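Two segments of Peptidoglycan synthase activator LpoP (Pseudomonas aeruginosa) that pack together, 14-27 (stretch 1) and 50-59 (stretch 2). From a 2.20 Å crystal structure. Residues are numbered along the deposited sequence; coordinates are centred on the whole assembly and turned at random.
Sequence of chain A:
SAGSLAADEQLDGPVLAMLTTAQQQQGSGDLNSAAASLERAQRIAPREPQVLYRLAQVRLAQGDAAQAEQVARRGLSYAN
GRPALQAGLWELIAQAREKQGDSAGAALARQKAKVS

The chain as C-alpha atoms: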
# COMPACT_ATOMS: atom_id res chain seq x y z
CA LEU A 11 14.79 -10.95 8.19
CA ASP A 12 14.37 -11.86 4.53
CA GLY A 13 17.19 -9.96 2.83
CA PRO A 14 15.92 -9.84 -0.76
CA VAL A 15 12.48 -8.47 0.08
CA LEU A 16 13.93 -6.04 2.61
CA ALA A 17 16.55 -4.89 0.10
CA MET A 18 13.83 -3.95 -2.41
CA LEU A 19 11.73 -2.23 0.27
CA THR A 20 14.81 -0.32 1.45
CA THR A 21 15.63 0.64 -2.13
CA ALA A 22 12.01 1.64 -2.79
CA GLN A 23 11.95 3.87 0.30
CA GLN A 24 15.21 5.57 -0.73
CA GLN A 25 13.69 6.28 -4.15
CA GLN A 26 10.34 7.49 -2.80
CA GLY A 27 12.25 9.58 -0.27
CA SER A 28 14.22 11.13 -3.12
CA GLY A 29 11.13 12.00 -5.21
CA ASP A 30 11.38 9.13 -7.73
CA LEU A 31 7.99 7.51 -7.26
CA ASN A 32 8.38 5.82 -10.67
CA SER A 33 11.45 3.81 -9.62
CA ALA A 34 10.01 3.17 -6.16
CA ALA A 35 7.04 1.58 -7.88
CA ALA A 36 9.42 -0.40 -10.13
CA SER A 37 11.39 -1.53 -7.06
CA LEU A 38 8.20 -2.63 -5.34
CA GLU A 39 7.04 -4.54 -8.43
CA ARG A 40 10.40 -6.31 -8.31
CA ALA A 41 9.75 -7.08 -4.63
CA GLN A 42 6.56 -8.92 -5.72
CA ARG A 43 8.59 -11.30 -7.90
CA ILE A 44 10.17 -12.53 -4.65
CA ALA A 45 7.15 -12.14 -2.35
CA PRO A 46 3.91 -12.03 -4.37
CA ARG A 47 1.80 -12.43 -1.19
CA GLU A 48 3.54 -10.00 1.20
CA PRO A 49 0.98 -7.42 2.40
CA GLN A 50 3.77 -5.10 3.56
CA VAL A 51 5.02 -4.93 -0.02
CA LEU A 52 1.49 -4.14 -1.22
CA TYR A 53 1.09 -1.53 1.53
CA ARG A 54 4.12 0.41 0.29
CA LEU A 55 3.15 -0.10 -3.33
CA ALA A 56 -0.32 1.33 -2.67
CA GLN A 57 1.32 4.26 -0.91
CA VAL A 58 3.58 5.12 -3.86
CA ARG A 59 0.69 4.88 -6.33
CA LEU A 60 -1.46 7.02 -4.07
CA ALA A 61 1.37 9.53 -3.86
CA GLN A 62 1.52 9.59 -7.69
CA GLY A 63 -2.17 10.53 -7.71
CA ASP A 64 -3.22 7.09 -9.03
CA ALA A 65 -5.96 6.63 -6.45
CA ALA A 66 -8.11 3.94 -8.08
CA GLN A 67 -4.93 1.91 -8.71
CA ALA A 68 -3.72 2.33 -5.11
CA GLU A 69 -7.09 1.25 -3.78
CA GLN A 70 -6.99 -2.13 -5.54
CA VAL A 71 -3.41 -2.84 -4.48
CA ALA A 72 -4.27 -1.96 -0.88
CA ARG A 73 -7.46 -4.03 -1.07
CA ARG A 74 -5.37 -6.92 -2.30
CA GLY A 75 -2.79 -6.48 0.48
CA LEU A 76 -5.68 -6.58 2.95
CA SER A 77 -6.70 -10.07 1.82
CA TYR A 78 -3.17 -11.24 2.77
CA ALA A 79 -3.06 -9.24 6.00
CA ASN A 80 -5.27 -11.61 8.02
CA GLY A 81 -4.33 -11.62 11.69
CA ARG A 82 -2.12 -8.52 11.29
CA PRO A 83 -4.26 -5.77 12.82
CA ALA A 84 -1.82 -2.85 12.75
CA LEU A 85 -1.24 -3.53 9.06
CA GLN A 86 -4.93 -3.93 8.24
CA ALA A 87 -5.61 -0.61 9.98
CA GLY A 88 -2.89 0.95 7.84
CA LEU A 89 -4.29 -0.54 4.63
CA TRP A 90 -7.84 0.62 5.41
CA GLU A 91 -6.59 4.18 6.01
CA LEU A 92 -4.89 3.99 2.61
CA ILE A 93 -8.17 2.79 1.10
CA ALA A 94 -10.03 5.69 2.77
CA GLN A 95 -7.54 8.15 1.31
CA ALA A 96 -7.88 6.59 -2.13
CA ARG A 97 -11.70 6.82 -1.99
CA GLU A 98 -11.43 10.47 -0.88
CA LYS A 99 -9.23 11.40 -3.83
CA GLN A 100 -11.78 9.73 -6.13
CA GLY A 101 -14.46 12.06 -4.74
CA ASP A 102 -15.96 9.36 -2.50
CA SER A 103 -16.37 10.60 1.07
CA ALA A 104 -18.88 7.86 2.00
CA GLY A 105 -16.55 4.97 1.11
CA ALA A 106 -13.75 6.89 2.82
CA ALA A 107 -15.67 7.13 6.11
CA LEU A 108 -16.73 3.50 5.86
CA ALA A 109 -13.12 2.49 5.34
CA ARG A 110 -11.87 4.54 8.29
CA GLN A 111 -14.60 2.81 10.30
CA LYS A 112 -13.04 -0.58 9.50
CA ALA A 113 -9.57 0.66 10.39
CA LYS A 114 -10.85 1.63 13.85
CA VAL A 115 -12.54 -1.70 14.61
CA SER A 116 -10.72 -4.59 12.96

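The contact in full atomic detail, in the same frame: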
# COMPACT_ATOMS: atom_id res chain seq x y z
N PRO A 14 16.36 -10.33 0.56
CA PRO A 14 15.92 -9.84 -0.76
C PRO A 14 14.71 -8.93 -0.69
O PRO A 14 14.74 -7.84 -1.27
CB PRO A 14 15.63 -11.13 -1.54
CG PRO A 14 15.53 -12.20 -0.51
CD PRO A 14 16.46 -11.80 0.58
N VAL A 15 13.65 -9.34 0.01
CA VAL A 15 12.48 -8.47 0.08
C VAL A 15 12.84 -7.17 0.77
O VAL A 15 12.50 -6.08 0.29
CB VAL A 15 11.31 -9.18 0.78
CG1 VAL A 15 10.11 -8.26 0.82
CG2 VAL A 15 10.93 -10.46 0.06
N LEU A 16 13.59 -7.25 1.88
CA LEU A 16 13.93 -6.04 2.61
C LEU A 16 14.83 -5.13 1.77
O LEU A 16 14.71 -3.90 1.84
CB LEU A 16 14.59 -6.39 3.95
CG LEU A 16 15.10 -5.22 4.79
CD1 LEU A 16 13.95 -4.38 5.32
CD2 LEU A 16 15.97 -5.70 5.98
N ALA A 17 15.71 -5.71 0.96
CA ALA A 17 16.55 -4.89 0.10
C ALA A 17 15.69 -4.05 -0.85
O ALA A 17 15.91 -2.84 -1.00
CB ALA A 17 17.53 -5.77 -0.69
N MET A 18 14.69 -4.68 -1.47
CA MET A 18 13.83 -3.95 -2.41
C MET A 18 13.00 -2.89 -1.70
O MET A 18 12.87 -1.76 -2.20
CB MET A 18 12.93 -4.94 -3.16
CG MET A 18 13.70 -5.78 -4.20
SD MET A 18 14.61 -4.76 -5.39
CE MET A 18 16.31 -4.97 -4.88
N LEU A 19 12.43 -3.22 -0.54
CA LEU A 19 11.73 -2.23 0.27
C LEU A 19 12.64 -1.06 0.61
O LEU A 19 12.27 0.10 0.42
CB LEU A 19 11.19 -2.87 1.56
CG LEU A 19 10.17 -4.00 1.36
CD1 LEU A 19 9.42 -4.31 2.64
CD2 LEU A 19 9.20 -3.67 0.24
N THR A 20 13.84 -1.37 1.13
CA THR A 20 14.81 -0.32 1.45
C THR A 20 15.12 0.54 0.24
O THR A 20 15.15 1.78 0.32
CB THR A 20 16.09 -0.95 1.97
OG1 THR A 20 15.83 -1.59 3.22
CG2 THR A 20 17.16 0.10 2.16
N THR A 21 15.37 -0.10 -0.91
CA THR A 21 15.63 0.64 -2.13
C THR A 21 14.43 1.48 -2.54
O THR A 21 14.57 2.66 -2.89
CB THR A 21 16.02 -0.34 -3.23
OG1 THR A 21 17.28 -0.94 -2.90
CG2 THR A 21 16.13 0.37 -4.57
N ALA A 22 13.23 0.89 -2.49
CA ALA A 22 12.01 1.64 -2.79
C ALA A 22 11.87 2.87 -1.91
O ALA A 22 11.53 3.96 -2.39
CB ALA A 22 10.78 0.75 -2.62
N GLN A 23 12.11 2.73 -0.60
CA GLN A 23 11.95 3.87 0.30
C GLN A 23 12.99 4.96 0.02
O GLN A 23 12.67 6.16 0.12
CB GLN A 23 12.04 3.41 1.76
CG GLN A 23 12.00 4.57 2.76
CD GLN A 23 11.89 4.12 4.19
OE1 GLN A 23 11.85 2.91 4.46
NE2 GLN A 23 11.84 5.08 5.12
N GLN A 24 14.22 4.58 -0.33
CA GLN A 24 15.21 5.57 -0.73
C GLN A 24 14.78 6.34 -1.97
O GLN A 24 15.01 7.55 -2.08
CB GLN A 24 16.57 4.91 -0.97
CG GLN A 24 17.22 4.34 0.28
CD GLN A 24 18.65 3.88 0.02
OE1 GLN A 24 19.33 4.39 -0.86
NE2 GLN A 24 19.10 2.89 0.79
N GLN A 25 14.14 5.64 -2.92
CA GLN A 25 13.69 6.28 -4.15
C GLN A 25 12.48 7.17 -3.92
O GLN A 25 12.44 8.32 -4.39
CB GLN A 25 13.40 5.22 -5.21
CG GLN A 25 14.55 4.27 -5.32
CD GLN A 25 14.34 3.15 -6.28
OE1 GLN A 25 15.15 2.92 -7.17
NE2 GLN A 25 13.25 2.43 -6.13
N GLN A 26 11.47 6.66 -3.20
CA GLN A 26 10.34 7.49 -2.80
C GLN A 26 10.84 8.71 -2.04
O GLN A 26 10.47 9.84 -2.35
CB GLN A 26 9.37 6.67 -1.94
CG GLN A 26 8.13 7.43 -1.53
CD GLN A 26 7.13 6.57 -0.78
OE1 GLN A 26 7.50 5.56 -0.17
NE2 GLN A 26 5.86 6.96 -0.82
N GLY A 27 11.73 8.48 -1.06
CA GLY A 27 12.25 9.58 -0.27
C GLY A 27 12.94 10.63 -1.11
O GLY A 27 12.94 11.81 -0.76
N GLN A 50 2.95 -6.29 3.33
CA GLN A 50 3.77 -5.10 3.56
C GLN A 50 4.33 -4.55 2.26
O GLN A 50 4.46 -3.33 2.10
CB GLN A 50 4.88 -5.41 4.56
CG GLN A 50 4.41 -5.41 6.03
CD GLN A 50 4.85 -4.16 6.78
OE1 GLN A 50 4.91 -3.07 6.21
NE2 GLN A 50 5.15 -4.31 8.08
N VAL A 51 4.62 -5.41 1.29
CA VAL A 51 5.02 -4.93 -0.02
C VAL A 51 3.87 -4.17 -0.66
O VAL A 51 4.04 -3.06 -1.18
CB VAL A 51 5.49 -6.09 -0.91
CG1 VAL A 51 5.71 -5.59 -2.34
CG2 VAL A 51 6.76 -6.67 -0.37
N LEU A 52 2.67 -4.76 -0.62
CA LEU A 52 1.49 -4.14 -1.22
C LEU A 52 1.15 -2.82 -0.54
O LEU A 52 0.76 -1.84 -1.20
CB LEU A 52 0.31 -5.12 -1.17
CG LEU A 52 0.64 -6.35 -2.03
CD1 LEU A 52 -0.37 -7.44 -1.93
CD2 LEU A 52 0.81 -5.94 -3.49
N TYR A 53 1.32 -2.77 0.79
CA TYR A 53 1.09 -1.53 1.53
C TYR A 53 1.94 -0.39 1.00
O TYR A 53 1.45 0.72 0.76
CB TYR A 53 1.38 -1.77 3.01
CG TYR A 53 1.25 -0.51 3.83
CD1 TYR A 53 -0.01 -0.05 4.23
CD2 TYR A 53 2.37 0.21 4.22
CE1 TYR A 53 -0.14 1.10 5.00
CE2 TYR A 53 2.25 1.35 4.99
CZ TYR A 53 0.99 1.79 5.37
OH TYR A 53 0.86 2.94 6.13
N ARG A 54 3.24 -0.64 0.80
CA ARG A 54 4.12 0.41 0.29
C ARG A 54 3.82 0.72 -1.16
O ARG A 54 3.94 1.87 -1.60
CB ARG A 54 5.59 -0.02 0.44
CG ARG A 54 5.91 -0.59 1.79
CD ARG A 54 7.33 -0.33 2.20
NE ARG A 54 7.51 -0.75 3.59
CZ ARG A 54 8.52 -0.39 4.37
NH1 ARG A 54 9.48 0.41 3.90
NH2 ARG A 54 8.57 -0.83 5.62
N LEU A 55 3.50 -0.31 -1.94
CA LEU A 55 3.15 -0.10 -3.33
C LEU A 55 1.90 0.77 -3.45
O LEU A 55 1.88 1.73 -4.24
CB LEU A 55 2.95 -1.46 -4.02
CG LEU A 55 2.67 -1.40 -5.52
CD1 LEU A 55 3.58 -0.40 -6.18
CD2 LEU A 55 2.80 -2.80 -6.16
N ALA A 56 0.87 0.49 -2.65
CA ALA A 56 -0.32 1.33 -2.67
C ALA A 56 0.01 2.75 -2.27
O ALA A 56 -0.56 3.71 -2.81
CB ALA A 56 -1.39 0.74 -1.74
N GLN A 57 0.94 2.92 -1.33
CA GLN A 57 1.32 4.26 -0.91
C GLN A 57 1.94 5.05 -2.05
O GLN A 57 1.58 6.22 -2.30
CB GLN A 57 2.28 4.17 0.26
CG GLN A 57 1.59 4.15 1.59
CD GLN A 57 2.49 4.71 2.66
OE1 GLN A 57 3.02 3.98 3.49
NE2 GLN A 57 2.69 6.03 2.63
N VAL A 58 2.89 4.44 -2.76
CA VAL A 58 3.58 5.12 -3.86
C VAL A 58 2.59 5.49 -4.96
O VAL A 58 2.65 6.60 -5.50
CB VAL A 58 4.71 4.22 -4.39
CG1 VAL A 58 5.34 4.82 -5.65
CG2 VAL A 58 5.74 4.05 -3.31
N ARG A 59 1.69 4.57 -5.31
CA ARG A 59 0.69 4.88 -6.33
C ARG A 59 -0.22 6.00 -5.86
O ARG A 59 -0.58 6.89 -6.64
CB ARG A 59 -0.16 3.66 -6.66
CG ARG A 59 0.62 2.44 -7.10
CD ARG A 59 0.30 2.06 -8.53
NE ARG A 59 1.13 0.97 -9.05
CZ ARG A 59 2.09 1.10 -9.96
NH1 ARG A 59 2.37 2.30 -10.50
NH2 ARG A 59 2.76 0.02 -10.35

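Two helical segments of LpoP, 14-27 and 50-59, lie side by side and run in nearly the same direction, with an angle of 16° between their N-to-C directions and a closest axial approach of 11.2 Å. Each is part of a helix that extends beyond the segment at both ends, and each is held by its own i to i+4 backbone hydrogen bonds, so no main-chain bonding links the two and the contact is made by side chains. The register is set by two pairs of CA atoms, L19 CA to V51 CA and Q26 CA to V58 CA, both 7.2 Å apart; they lie seven residues apart on each helix, two turns, as expected for nearly parallel helices.

Along the first helix, P14 makes no contact, and the interface opens with V15, whose CG1 lies 3.9 Å from V51 CG2. L16, A17 and M18 make no contact with the second helix. One turn after V15, L19 points toward it and sets its CD2 3.9 Å from the same V51 CG2. V51 is thus shared by two residues of one face, and the three aliphatic side chains form a small apolar patch. The other methyl of L19, CD1, lies over one face of the R54 guanidinium, 4.2 Å from R54 NE; a guanidinium face is poor in hydrogen-bonding capacity, so a methyl can rest there without covering the N-H groups, which point outward in the plane.

T20 and T21 turn their hydroxyls back to their own helix, T20 OG1 donating to L16 O at 2.9 Å and T21 OG1 to A17 O at 3.0 Å. A22 points toward the second helix, but its short side chain makes no contact: A22 CB stops 6.0 Å from R54 CD. The CA-to-CB bond of Q23 points sideways, yet its extended side chain (chi1 and chi2 both t) brings OE1 to the edge of the R54 guanidinium, near its plane and 3.5 Å from NH1. L19 and Q23 therefore approach R54 differently, one over a face and the other at the edge.

Q24 and Q25 make no contact. Q26 points toward the second helix and, also extended with chi1 and chi2 t, lays its amide against V58, with CD 3.8 Å from V58 CG2; this is van der Waals packing of the amide carbon on a methyl. G27 adds nothing to the contact. In all, 361 Å² is buried, both sides summed, with L19 and R54 contributing most.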